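PDB 6KSU: Alpha/beta hydrolase from Streptomyces albidoflavus, which probably acts as a stand-alone cyclase of the penicillin-binding-protein type that releases non-ribosomal peptides by macrolactamization through heterochiral coupling. Local coordinates for residues F87-L92 with A184-A189; E91-F96 with G100-D105; S190-W195 with D199-R204; R204-E209 with H281-E286. One frame throughout, in Å; residues are numbered along the deposited sequence.

All four contacts belong to the helical part of the beta-lactamase-like region. Contact 1 is buried and held by van der Waals packing alone, joining helix 85-98 to helix 176-189. Contact 2 takes the same helix 85-98 a turn further and folds the loop that follows back over it; it is only partly buried and mixes aliphatic, methionine and phenylalanine packing with a Schellman end. Contacts 3 and 4 lie nearer the surface and share helix 194-206. Contact 3 is local, one helical hydrogen bond plus sulfur contacts from the loop before the helix, whereas contact 4 fastens its far end to a distant loop through one leucine. Q95 in contact 2 reaches C201 in contact 3, tying the two helices together.

Contact 1: F87-L92 with A184-A189; sequences FLTAEL and AVIEAA
L92 and I186 mark the closest approach of the two backbones, their CA atoms 8.0 Å apart, so helix 85-98 and helix 176-189 meet here through side chains. I186 does most of the reaching. Its CG1 branch swings beside its own backbone N, opposite the carbonyl carbon (chi1 -80°), and continues extended, which carries the CD1 methyl across to the other helix. There CD1 of I186 lies 3.6 Å from CD2 of L92 and almost as near its CG, and the two side chains pass at a slant. In L92, CG stands anti to the backbone N (chi1 -177°), and CG and CD2 face the I186 methyl. One turn earlier on that helix, the carbonyl O of T89 is 4.2 Å from CD1 of I186, a plain van der Waals contact. The hydroxyl of T89 is occupied elsewhere, by A253 O and W194 NE1. Helix 85-98 starts close to S83 and K86, an SxxK pattern consistent with the active-site serine and lysine of penicillin-binding proteins. Helix 194-206 flanks this contact through M198 on T89 and C201 on L92, while helices 261-268 and 286-293 cover F87 and E91.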
loop_
_atom_site.group_PDB
_atom_site.type_symbol
_atom_site.label_atom_id
_atom_site.label_comp_id
_atom_site.label_asym_id
_atom_site.label_seq_id
_atom_site.Cartn_x
_atom_site.Cartn_y
_atom_site.Cartn_z
ATOM N N PHE A 87 -2.662 2.317 6.209
ATOM C CA PHE A 87 -3.430 3.516 6.509
ATOM C C PHE A 87 -4.014 3.458 7.921
ATOM O O PHE A 87 -4.087 4.477 8.603
ATOM C CB PHE A 87 -4.495 3.694 5.427
ATOM C CG PHE A 87 -5.525 4.753 5.711
ATOM C CD1 PHE A 87 -5.209 6.093 5.628
ATOM C CD2 PHE A 87 -6.835 4.394 5.971
ATOM C CE1 PHE A 87 -6.170 7.081 5.855
ATOM C CE2 PHE A 87 -7.803 5.369 6.203
ATOM C CZ PHE A 87 -7.463 6.717 6.147
ATOM N N LEU A 88 -4.362 2.273 8.406
ATOM C CA LEU A 88 -4.909 2.190 9.759
ATOM C C LEU A 88 -3.799 2.203 10.793
ATOM O O LEU A 88 -3.930 2.847 11.843
ATOM C CB LEU A 88 -5.776 0.943 9.877
ATOM C CG LEU A 88 -6.870 1.223 8.846
ATOM C CD1 LEU A 88 -6.866 0.192 7.727
ATOM C CD2 LEU A 88 -8.213 1.334 9.502
ATOM N N THR A 89 -2.689 1.530 10.484
ATOM C CA THR A 89 -1.500 1.620 11.318
ATOM C C THR A 89 -1.027 3.065 11.432
ATOM O O THR A 89 -0.687 3.538 12.527
ATOM C CB THR A 89 -0.400 0.730 10.741
ATOM O OG1 THR A 89 -0.716 -0.625 11.058
ATOM C CG2 THR A 89 0.980 1.102 11.351
ATOM N N ALA A 90 -0.994 3.781 10.300
ATOM C CA ALA A 90 -0.642 5.195 10.340
ATOM C C ALA A 90 -1.631 5.958 11.194
ATOM O O ALA A 90 -1.246 6.824 11.990
ATOM C CB ALA A 90 -0.612 5.788 8.939
ATOM N N GLU A 91 -2.916 5.639 11.042
ATOM C CA GLU A 91 -3.933 6.295 11.837
ATOM C C GLU A 91 -3.729 6.006 13.323
ATOM O O GLU A 91 -3.863 6.899 14.167
ATOM C CB GLU A 91 -5.301 5.842 11.345
ATOM C CG GLU A 91 -5.813 6.621 10.102
ATOM C CD GLU A 91 -7.326 6.408 9.902
ATOM O OE1 GLU A 91 -7.819 5.353 10.341
ATOM O OE2 GLU A 91 -8.022 7.284 9.350
ATOM N N LEU A 92 -3.378 4.765 13.645
ATOM C CA LEU A 92 -3.094 4.385 15.015
ATOM C C LEU A 92 -1.893 5.155 15.551
ATOM O O LEU A 92 -1.942 5.720 16.653
ATOM C CB LEU A 92 -2.856 2.882 15.060
ATOM C CG LEU A 92 -2.611 2.289 16.434
ATOM C CD1 LEU A 92 -3.722 2.727 17.360
ATOM C CD2 LEU A 92 -2.553 0.767 16.321
ATOM N N ALA A 184 6.294 -2.171 16.416
ATOM C CA ALA A 184 7.127 -2.173 17.613
ATOM C C ALA A 184 7.056 -0.824 18.327
ATOM O O ALA A 184 6.973 -0.763 19.559
ATOM C CB ALA A 184 8.561 -2.542 17.241
ATOM N N VAL A 185 7.014 0.266 17.562
ATOM C CA VAL A 185 6.909 1.597 18.156
ATOM C C VAL A 185 5.608 1.738 18.933
ATOM O O VAL A 185 5.608 2.145 20.101
ATOM C CB VAL A 185 7.027 2.675 17.069
ATOM C CG1 VAL A 185 6.492 4.018 17.592
ATOM C CG2 VAL A 185 8.457 2.782 16.607
ATOM N N ILE A 186 4.478 1.411 18.292
ATOM C CA ILE A 186 3.178 1.448 18.959
ATOM C C ILE A 186 3.214 0.621 20.233
ATOM O O ILE A 186 2.673 1.021 21.273
ATOM C CB ILE A 186 2.076 0.956 18.000
ATOM C CG1 ILE A 186 1.669 2.058 17.028
ATOM C CG2 ILE A 186 0.858 0.432 18.778
ATOM C CD1 ILE A 186 0.940 1.499 15.810
ATOM N N GLU A 187 3.873 -0.541 20.178
ATOM C CA GLU A 187 3.916 -1.419 21.342
ATOM C C GLU A 187 4.748 -0.804 22.464
ATOM O O GLU A 187 4.360 -0.878 23.634
ATOM C CB GLU A 187 4.449 -2.800 20.951
ATOM C CG GLU A 187 4.582 -3.775 22.124
ATOM C CD GLU A 187 5.302 -5.078 21.764
ATOM O OE1 GLU A 187 5.371 -5.436 20.562
ATOM O OE2 GLU A 187 5.798 -5.758 22.688
ATOM N N ALA A 188 5.886 -0.179 22.135
ATOM C CA ALA A 188 6.656 0.492 23.182
ATOM C C ALA A 188 5.994 1.780 23.666
ATOM O O ALA A 188 6.242 2.190 24.803
ATOM C CB ALA A 188 8.075 0.799 22.703
ATOM N N ALA A 189 5.162 2.426 22.840
ATOM C CA ALA A 189 4.589 3.723 23.194
ATOM C C ALA A 189 3.350 3.564 24.066
ATOM O O ALA A 189 3.285 4.092 25.183
ATOM C CB ALA A 189 4.261 4.512 21.926
#

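Contact 2: E91-F96 with G100-D105; sequences ELVMQF and GDLDLD
G100 turns the chain back over F96 at the end of helix 85-98: its positive phi belongs to a Schellman motif, a conformation that favours glycine. At D101 the amide N reaches back to F96 O at 2.9 Å, but the N-H points well off line (116°), making this a weak hydrogen bond. The CB of D101 sits at the edge of the F96 ring, in its plane, 4.0 Å from CD1. OD2 of D101 lies equally near CD1, with the carboxylate tilted 40° from the ring. L102 then turns inward. Its CB rests 3.9 Å from CB of F96, and CG goes anti to the backbone N (chi1 -179°), sending CD2 to within 3.6 Å of V93 CG1 one turn earlier on the helix. At L104 the partner is M94, whose chain bends at both chi2 and chi3 and so comes round toward the loop although its CB starts out away from it. The thioether SD of M94 lies 3.9 Å from CD1 of L104, and CE lies beside CD2, the two side chains crossing at about a right angle. Beyond the pair, helix 176-189 backs L102 through V185 and A189, helix 128-132 covers V93 and L104, and helix 286-293 packs on M94.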
loop_
_atom_site.group_PDB
_atom_site.type_symbol
_atom_site.label_atom_id
_atom_site.label_comp_id
_atom_site.label_asym_id
_atom_site.label_seq_id
_atom_site.Cartn_x
_atom_site.Cartn_y
_atom_site.Cartn_z
ATOM N N GLU A 91 -2.916 5.639 11.042
ATOM C CA GLU A 91 -3.933 6.295 11.837
ATOM C C GLU A 91 -3.729 6.006 13.323
ATOM O O GLU A 91 -3.863 6.899 14.167
ATOM C CB GLU A 91 -5.301 5.842 11.345
ATOM C CG GLU A 91 -5.813 6.621 10.102
ATOM C CD GLU A 91 -7.326 6.408 9.902
ATOM O OE1 GLU A 91 -7.819 5.353 10.341
ATOM O OE2 GLU A 91 -8.022 7.284 9.350
ATOM N N LEU A 92 -3.378 4.765 13.645
ATOM C CA LEU A 92 -3.094 4.385 15.015
ATOM C C LEU A 92 -1.893 5.155 15.551
ATOM O O LEU A 92 -1.942 5.720 16.653
ATOM C CB LEU A 92 -2.856 2.882 15.060
ATOM C CG LEU A 92 -2.611 2.289 16.434
ATOM C CD1 LEU A 92 -3.722 2.727 17.360
ATOM C CD2 LEU A 92 -2.553 0.767 16.321
ATOM N N VAL A 93 -0.809 5.211 14.767
ATOM C CA VAL A 93 0.389 5.937 15.186
ATOM C C VAL A 93 0.063 7.410 15.412
ATOM O O VAL A 93 0.514 8.027 16.391
ATOM C CB VAL A 93 1.519 5.761 14.138
ATOM C CG1 VAL A 93 2.668 6.697 14.429
ATOM C CG2 VAL A 93 2.010 4.346 14.101
ATOM N N MET A 94 -0.731 7.995 14.509
ATOM C CA MET A 94 -1.045 9.411 14.647
ATOM C C MET A 94 -1.873 9.693 15.897
ATOM O O MET A 94 -1.765 10.787 16.458
ATOM C CB MET A 94 -1.771 9.926 13.405
ATOM C CG MET A 94 -0.917 9.994 12.158
ATOM S SD MET A 94 0.670 10.879 12.343
ATOM C CE MET A 94 0.116 12.552 12.093
ATOM N N GLN A 95 -2.711 8.740 16.342
ATOM C CA GLN A 95 -3.433 8.927 17.602
ATOM C C GLN A 95 -2.478 9.146 18.766
ATOM O O GLN A 95 -2.707 10.022 19.613
ATOM C CB GLN A 95 -4.306 7.720 17.910
ATOM C CG GLN A 95 -5.688 7.745 17.363
ATOM C CD GLN A 95 -6.445 6.528 17.833
ATOM O OE1 GLN A 95 -5.848 5.599 18.380
ATOM N NE2 GLN A 95 -7.760 6.531 17.660
ATOM N N PHE A 96 -1.417 8.327 18.845
ATOM C CA PHE A 96 -0.489 8.421 19.969
ATOM C C PHE A 96 0.274 9.732 19.934
ATOM O O PHE A 96 0.565 10.314 20.982
ATOM C CB PHE A 96 0.459 7.218 19.961
ATOM C CG PHE A 96 -0.164 5.979 20.488
ATOM C CD1 PHE A 96 -0.143 5.697 21.846
ATOM C CD2 PHE A 96 -0.850 5.123 19.637
ATOM C CE1 PHE A 96 -0.765 4.567 22.344
ATOM C CE2 PHE A 96 -1.480 3.989 20.126
ATOM C CZ PHE A 96 -1.433 3.707 21.478
ATOM N N GLY A 100 0.215 13.162 22.630
ATOM C CA GLY A 100 1.548 13.469 23.092
ATOM C C GLY A 100 2.329 12.285 23.596
ATOM O O GLY A 100 3.453 12.464 24.081
ATOM N N ASP A 101 1.770 11.082 23.489
ATOM C CA ASP A 101 2.458 9.844 23.842
ATOM C C ASP A 101 3.586 9.467 22.881
ATOM O O ASP A 101 4.311 8.513 23.167
ATOM C CB ASP A 101 1.460 8.682 23.886
ATOM C CG ASP A 101 0.529 8.746 25.078
ATOM O OD1 ASP A 101 0.711 9.649 25.917
ATOM O OD2 ASP A 101 -0.376 7.884 25.186
ATOM N N LEU A 102 3.748 10.151 21.751
ATOM C CA LEU A 102 4.684 9.689 20.730
ATOM C C LEU A 102 5.127 10.860 19.869
ATOM O O LEU A 102 4.299 11.652 19.411
ATOM C CB LEU A 102 4.056 8.600 19.846
ATOM C CG LEU A 102 4.979 8.039 18.765
ATOM C CD1 LEU A 102 5.945 7.041 19.359
ATOM C CD2 LEU A 102 4.167 7.393 17.643
ATOM N N ASP A 103 6.427 10.943 19.623
ATOM C CA ASP A 103 7.009 12.080 18.929
ATOM C C ASP A 103 7.354 11.720 17.489
ATOM O O ASP A 103 8.148 10.808 17.240
ATOM C CB ASP A 103 8.248 12.576 19.669
ATOM C CG ASP A 103 8.438 14.062 19.537
ATOM O OD1 ASP A 103 8.617 14.541 18.391
ATOM O OD2 ASP A 103 8.403 14.749 20.581
ATOM N N LEU A 104 6.786 12.473 16.550
ATOM C CA LEU A 104 6.907 12.153 15.133
ATOM C C LEU A 104 8.347 12.275 14.653
ATOM O O LEU A 104 8.737 11.604 13.696
ATOM C CB LEU A 104 5.970 13.077 14.356
ATOM C CG LEU A 104 5.050 12.636 13.217
ATOM C CD1 LEU A 104 4.426 11.261 13.431
ATOM C CD2 LEU A 104 3.961 13.693 13.072
ATOM N N ASP A 105 9.149 13.096 15.327
ATOM C CA ASP A 105 10.556 13.288 15.021
ATOM C C ASP A 105 11.449 12.686 16.093
ATOM O O ASP A 105 12.609 13.083 16.220
ATOM C CB ASP A 105 10.864 14.773 14.845
ATOM C CG ASP A 105 10.177 15.364 13.631
ATOM O OD1 ASP A 105 10.021 14.626 12.628
ATOM O OD2 ASP A 105 9.800 16.556 13.675
#

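Contact 3: S190-W195 with D199-R204; sequences SGMDWW and DSCLLR
M192 reaches across to S200 and C201 with the sulfur end of its chain. SD of M192 lies 3.7 Å from OG of S200, and the bend at chi3 (-100°) turns the CE methyl on to SG of C201, 3.8 Å away. The backbone adds a helical bond: D199 N donates to W195 O at 2.9 Å, nearly straight at 169°. Behind M192, an ST turn shapes the chain, with S190 OG accepting from M192 N at 3.1 Å; that hydroxyl is also bonded to I186 O. The D193 side chain, at the N-cap, caps a backbone N in the first turn of helix 194-206, and its OD2 also bonds T196 OG1. The hydroxyl of S200 is held by T196 O within the same helix. W195 is steadied on one ring face by CE3 of W194, 3.6 Å above the plane toward the rim, while its NE1 bonds H214 O. Further on, the helix widens into a pi-type turn where R204 N bonds D199 O at 2.8 Å, and the side chains of these two residues form a salt bridge whose hydrogen bond is weak. Helix 85-98 lies against S190, C201 and L202, with Q95 NE2 bonded to C201 O, and helix 252-255 against W194 and W195.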
loop_
_atom_site.group_PDB
_atom_site.type_symbol
_atom_site.label_atom_id
_atom_site.label_comp_id
_atom_site.label_asym_id
_atom_site.label_seq_id
_atom_site.Cartn_x
_atom_site.Cartn_y
_atom_site.Cartn_z
ATOM N N SER A 190 2.348 2.851 23.570
ATOM C CA SER A 190 1.372 2.236 24.455
ATOM C C SER A 190 2.109 1.142 25.221
ATOM O O SER A 190 3.323 0.975 25.104
ATOM C CB SER A 190 0.197 1.686 23.662
ATOM O OG SER A 190 0.574 0.526 22.927
ATOM N N GLY A 191 1.391 0.364 26.004
ATOM C CA GLY A 191 2.026 -0.824 26.525
ATOM C C GLY A 191 1.362 -2.055 25.955
ATOM O O GLY A 191 1.460 -3.140 26.530
ATOM N N MET A 192 0.675 -1.907 24.826
ATOM C CA MET A 192 -0.043 -3.024 24.229
ATOM C C MET A 192 0.561 -3.426 22.893
ATOM O O MET A 192 1.101 -2.597 22.153
ATOM C CB MET A 192 -1.523 -2.700 24.011
ATOM C CG MET A 192 -2.155 -1.878 25.077
ATOM S SD MET A 192 -3.654 -1.176 24.391
ATOM C CE MET A 192 -3.094 0.463 23.986
ATOM N N ASP A 193 0.425 -4.712 22.576
ATOM C CA ASP A 193 0.816 -5.206 21.265
ATOM C C ASP A 193 -0.015 -4.535 20.166
ATOM O O ASP A 193 -1.078 -3.945 20.419
ATOM C CB ASP A 193 0.665 -6.720 21.211
ATOM C CG ASP A 193 -0.790 -7.165 21.266
ATOM O OD1 ASP A 193 -1.472 -7.096 20.218
ATOM O OD2 ASP A 193 -1.257 -7.588 22.349
ATOM N N TRP A 194 0.483 -4.632 18.929
ATOM C CA TRP A 194 -0.156 -3.927 17.818
ATOM C C TRP A 194 -1.619 -4.334 17.644
ATOM O O TRP A 194 -2.473 -3.478 17.402
ATOM C CB TRP A 194 0.613 -4.162 16.507
ATOM C CG TRP A 194 -0.130 -3.638 15.312
ATOM C CD1 TRP A 194 -0.122 -2.359 14.844
ATOM C CD2 TRP A 194 -1.009 -4.381 14.438
ATOM N NE1 TRP A 194 -0.933 -2.253 13.722
ATOM C CE2 TRP A 194 -1.484 -3.480 13.456
ATOM C CE3 TRP A 194 -1.418 -5.722 14.382
ATOM C CZ2 TRP A 194 -2.363 -3.863 12.453
ATOM C CZ3 TRP A 194 -2.296 -6.107 13.389
ATOM C CH2 TRP A 194 -2.753 -5.183 12.423
ATOM N N TRP A 195 -1.924 -5.633 17.743
ATOM C CA TRP A 195 -3.316 -6.084 17.623
ATOM C C TRP A 195 -4.206 -5.431 18.678
ATOM O O TRP A 195 -5.245 -4.834 18.354
ATOM C CB TRP A 195 -3.405 -7.606 17.759
ATOM C CG TRP A 195 -2.853 -8.405 16.621
ATOM C CD1 TRP A 195 -3.566 -9.016 15.631
ATOM C CD2 TRP A 195 -1.474 -8.733 16.382
ATOM N NE1 TRP A 195 -2.718 -9.681 14.778
ATOM C CE2 TRP A 195 -1.430 -9.523 15.215
ATOM C CE3 TRP A 195 -0.276 -8.422 17.032
ATOM C CZ2 TRP A 195 -0.239 -10.021 14.694
ATOM C CZ3 TRP A 195 0.915 -8.913 16.506
ATOM C CH2 TRP A 195 0.922 -9.700 15.345
ATOM N N ASP A 199 -7.127 -2.712 17.864
ATOM C CA ASP A 199 -8.514 -2.957 18.253
ATOM C C ASP A 199 -9.025 -1.852 19.183
ATOM O O ASP A 199 -9.922 -1.081 18.825
ATOM C CB ASP A 199 -8.629 -4.342 18.904
ATOM C CG ASP A 199 -10.083 -4.753 19.201
ATOM O OD1 ASP A 199 -11.026 -3.988 18.892
ATOM O OD2 ASP A 199 -10.279 -5.854 19.748
ATOM N N SER A 200 -8.416 -1.720 20.360
ATOM C CA SER A 200 -8.982 -0.861 21.400
ATOM C C SER A 200 -8.851 0.630 21.091
ATOM O O SER A 200 -9.651 1.425 21.585
ATOM C CB SER A 200 -8.314 -1.168 22.733
ATOM O OG SER A 200 -6.926 -0.928 22.639
ATOM N N CYS A 201 -7.856 1.054 20.320
ATOM C CA CYS A 201 -7.696 2.493 20.128
ATOM C C CYS A 201 -8.343 3.026 18.859
ATOM O O CYS A 201 -8.550 4.239 18.757
ATOM C CB CYS A 201 -6.213 2.885 20.130
ATOM S SG CYS A 201 -5.336 2.455 21.679
ATOM N N LEU A 202 -8.669 2.168 17.891
ATOM C CA LEU A 202 -9.095 2.684 16.599
ATOM C C LEU A 202 -10.262 1.902 16.012
ATOM O O LEU A 202 -11.273 2.484 15.623
ATOM C CB LEU A 202 -7.912 2.670 15.619
ATOM C CG LEU A 202 -8.207 3.399 14.312
ATOM C CD1 LEU A 202 -8.570 4.843 14.637
ATOM C CD2 LEU A 202 -7.020 3.341 13.369
ATOM N N LEU A 203 -10.108 0.588 15.885
ATOM C CA LEU A 203 -11.170 -0.213 15.285
ATOM C C LEU A 203 -12.438 -0.160 16.133
ATOM O O LEU A 203 -13.519 0.159 15.626
ATOM C CB LEU A 203 -10.685 -1.650 15.086
ATOM C CG LEU A 203 -9.420 -1.815 14.224
ATOM C CD1 LEU A 203 -9.210 -3.263 13.913
ATOM C CD2 LEU A 203 -9.514 -0.996 12.924
ATOM N N ARG A 204 -12.307 -0.395 17.447
ATOM C CA ARG A 204 -13.484 -0.406 18.316
ATOM C C ARG A 204 -14.239 0.919 18.317
ATOM O O ARG A 204 -15.449 0.913 18.027
ATOM C CB ARG A 204 -13.095 -0.843 19.734
ATOM C CG ARG A 204 -14.329 -0.959 20.676
ATOM C CD ARG A 204 -14.133 -1.870 21.896
ATOM N NE ARG A 204 -13.176 -2.956 21.686
ATOM C CZ ARG A 204 -12.194 -3.255 22.538
ATOM N NH1 ARG A 204 -12.055 -2.552 23.664
ATOM N NH2 ARG A 204 -11.353 -4.254 22.276
#

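Contact 4: R204-E209 with H281-E286; sequences RPLGIE and HDLLPE
The puckered pyrrolidine ring of P205 receives both methyls of L283 at its CB and CG atoms. CG of P205 lies 3.8 Å from CD1 of L283 and just as far from CD2, so the ring corner sits against the leucine fork and the two side chains cross at about a right angle. The flat group of the other segment, the imidazole of H281, takes no part in this meeting; OD1 of D282 lies over one of its faces, 3.7 Å above the plane and offset toward the rim. L206 supplies the second wall. Its CG is rotated beside the backbone N (chi1 -71°), and the nearly extended chain then lays CD2 3.8 Å from CD2 of L283. That one methyl of L283 thus touches both neighbours, whereas CD1 stays with the proline. L283 extends from a short 3-10 turn, closed by L284 N on H281 O at 3.2 Å, and its carbonyl O takes a weak hydrogen bond from Q95. CD2 of L283 also packs on L202, one turn back in helix 194-206. On the opposing segment, proline kinks the last turn because it has no N-H to give, and G207 N still bonds R204 O at 2.9 Å. G207, with positive phi (92°), ends the helix in a Schellman motif. The contact therefore joins a proline-kinked, glycine-terminated helix end to the loop leading into helix 286-293, with P285 at the N-cap position of that helix, within the helical part of a penicillin-binding-protein and beta-lactamase type fold.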
loop_
_atom_site.group_PDB
_atom_site.type_symbol
_atom_site.label_atom_id
_atom_site.label_comp_id
_atom_site.label_asym_id
_atom_site.label_seq_id
_atom_site.Cartn_x
_atom_site.Cartn_y
_atom_site.Cartn_z
ATOM N N ARG A 204 -12.307 -0.395 17.447
ATOM C CA ARG A 204 -13.484 -0.406 18.316
ATOM C C ARG A 204 -14.239 0.919 18.317
ATOM O O ARG A 204 -15.449 0.913 18.027
ATOM C CB ARG A 204 -13.095 -0.843 19.734
ATOM C CG ARG A 204 -14.329 -0.959 20.676
ATOM C CD ARG A 204 -14.133 -1.870 21.896
ATOM N NE ARG A 204 -13.176 -2.956 21.686
ATOM C CZ ARG A 204 -12.194 -3.255 22.538
ATOM N NH1 ARG A 204 -12.055 -2.552 23.664
ATOM N NH2 ARG A 204 -11.353 -4.254 22.276
ATOM N N PRO A 205 -13.622 2.072 18.628
ATOM C CA PRO A 205 -14.398 3.325 18.592
ATOM C C PRO A 205 -14.942 3.661 17.220
ATOM O O PRO A 205 -15.926 4.404 17.140
ATOM C CB PRO A 205 -13.407 4.394 19.079
ATOM C CG PRO A 205 -12.066 3.768 19.063
ATOM C CD PRO A 205 -12.267 2.287 19.168
ATOM N N LEU A 206 -14.362 3.127 16.134
ATOM C CA LEU A 206 -14.923 3.375 14.808
ATOM C C LEU A 206 -16.123 2.483 14.509
ATOM O O LEU A 206 -16.885 2.773 13.579
ATOM C CB LEU A 206 -13.846 3.183 13.714
ATOM C CG LEU A 206 -12.704 4.222 13.571
ATOM C CD1 LEU A 206 -11.603 3.715 12.635
ATOM C CD2 LEU A 206 -13.185 5.603 13.105
ATOM N N GLY A 207 -16.322 1.420 15.274
ATOM C CA GLY A 207 -17.378 0.476 14.976
ATOM C C GLY A 207 -16.953 -0.673 14.096
ATOM O O GLY A 207 -17.822 -1.395 13.593
ATOM N N ILE A 208 -15.645 -0.875 13.916
ATOM C CA ILE A 208 -15.115 -1.894 13.011
ATOM C C ILE A 208 -14.917 -3.183 13.790
ATOM O O ILE A 208 -14.182 -3.210 14.782
ATOM C CB ILE A 208 -13.790 -1.456 12.364
ATOM C CG1 ILE A 208 -13.997 -0.286 11.399
ATOM C CG2 ILE A 208 -13.203 -2.592 11.551
ATOM C CD1 ILE A 208 -12.734 0.554 11.219
ATOM N N GLU A 209 -15.547 -4.251 13.331
ATOM C CA GLU A 209 -15.272 -5.556 13.901
ATOM C C GLU A 209 -13.852 -5.987 13.538
ATOM O O GLU A 209 -13.540 -6.137 12.350
ATOM C CB GLU A 209 -16.273 -6.586 13.423
ATOM C CG GLU A 209 -15.936 -7.970 13.956
ATOM C CD GLU A 209 -17.100 -8.943 13.900
ATOM O OE1 GLU A 209 -18.071 -8.688 13.137
ATOM O OE2 GLU A 209 -17.019 -9.972 14.617
ATOM N N HIS A 281 -15.087 12.081 14.976
ATOM C CA HIS A 281 -13.996 12.863 14.408
ATOM C C HIS A 281 -12.911 13.182 15.440
ATOM O O HIS A 281 -11.741 13.319 15.068
ATOM C CB HIS A 281 -14.538 14.145 13.762
ATOM C CG HIS A 281 -14.986 15.196 14.740
ATOM N ND1 HIS A 281 -14.124 16.133 15.280
ATOM C CD2 HIS A 281 -16.214 15.488 15.233
ATOM C CE1 HIS A 281 -14.798 16.934 16.088
ATOM N NE2 HIS A 281 -16.067 16.567 16.074
ATOM N N ASP A 282 -13.261 13.281 16.732
ATOM C CA ASP A 282 -12.250 13.523 17.765
ATOM C C ASP A 282 -11.183 12.437 17.775
ATOM O O ASP A 282 -10.071 12.671 18.269
ATOM C CB ASP A 282 -12.889 13.597 19.161
ATOM C CG ASP A 282 -13.483 14.979 19.487
ATOM O OD1 ASP A 282 -14.724 15.133 19.379
ATOM O OD2 ASP A 282 -12.724 15.897 19.888
ATOM N N LEU A 283 -11.504 11.257 17.230
ATOM C CA LEU A 283 -10.586 10.123 17.243
ATOM C C LEU A 283 -9.316 10.398 16.446
ATOM O O LEU A 283 -8.249 9.852 16.758
ATOM C CB LEU A 283 -11.299 8.900 16.680
ATOM C CG LEU A 283 -10.792 7.556 17.152
ATOM C CD1 LEU A 283 -11.018 7.436 18.645
ATOM C CD2 LEU A 283 -11.548 6.475 16.408
ATOM N N LEU A 284 -9.414 11.214 15.399
ATOM C CA LEU A 284 -8.245 11.643 14.642
ATOM C C LEU A 284 -8.396 13.137 14.385
ATOM O O LEU A 284 -9.133 13.550 13.470
ATOM C CB LEU A 284 -8.078 10.850 13.348
ATOM C CG LEU A 284 -6.601 10.778 12.932
ATOM C CD1 LEU A 284 -6.342 9.683 11.916
ATOM C CD2 LEU A 284 -6.174 12.097 12.356
ATOM N N PRO A 285 -7.716 13.968 15.185
ATOM C CA PRO A 285 -7.795 15.428 15.040
ATOM C C PRO A 285 -7.421 15.930 13.653
ATOM O O PRO A 285 -6.735 15.267 12.875
ATOM C CB PRO A 285 -6.791 15.934 16.082
ATOM C CG PRO A 285 -6.755 14.864 17.121
ATOM C CD PRO A 285 -6.957 13.567 16.383
ATOM N N GLU A 286 -7.870 17.154 13.375
ATOM C CA GLU A 286 -7.652 17.769 12.073
ATOM C C GLU A 286 -6.165 17.912 11.750
ATOM O O GLU A 286 -5.756 17.755 10.592
ATOM C CB GLU A 286 -8.336 19.136 12.031
ATOM C CG GLU A 286 -8.232 19.847 10.687
ATOM C CD GLU A 286 -9.593 20.214 10.125
ATOM O OE1 GLU A 286 -10.406 20.774 10.895
ATOM O OE2 GLU A 286 -9.852 19.952 8.925
#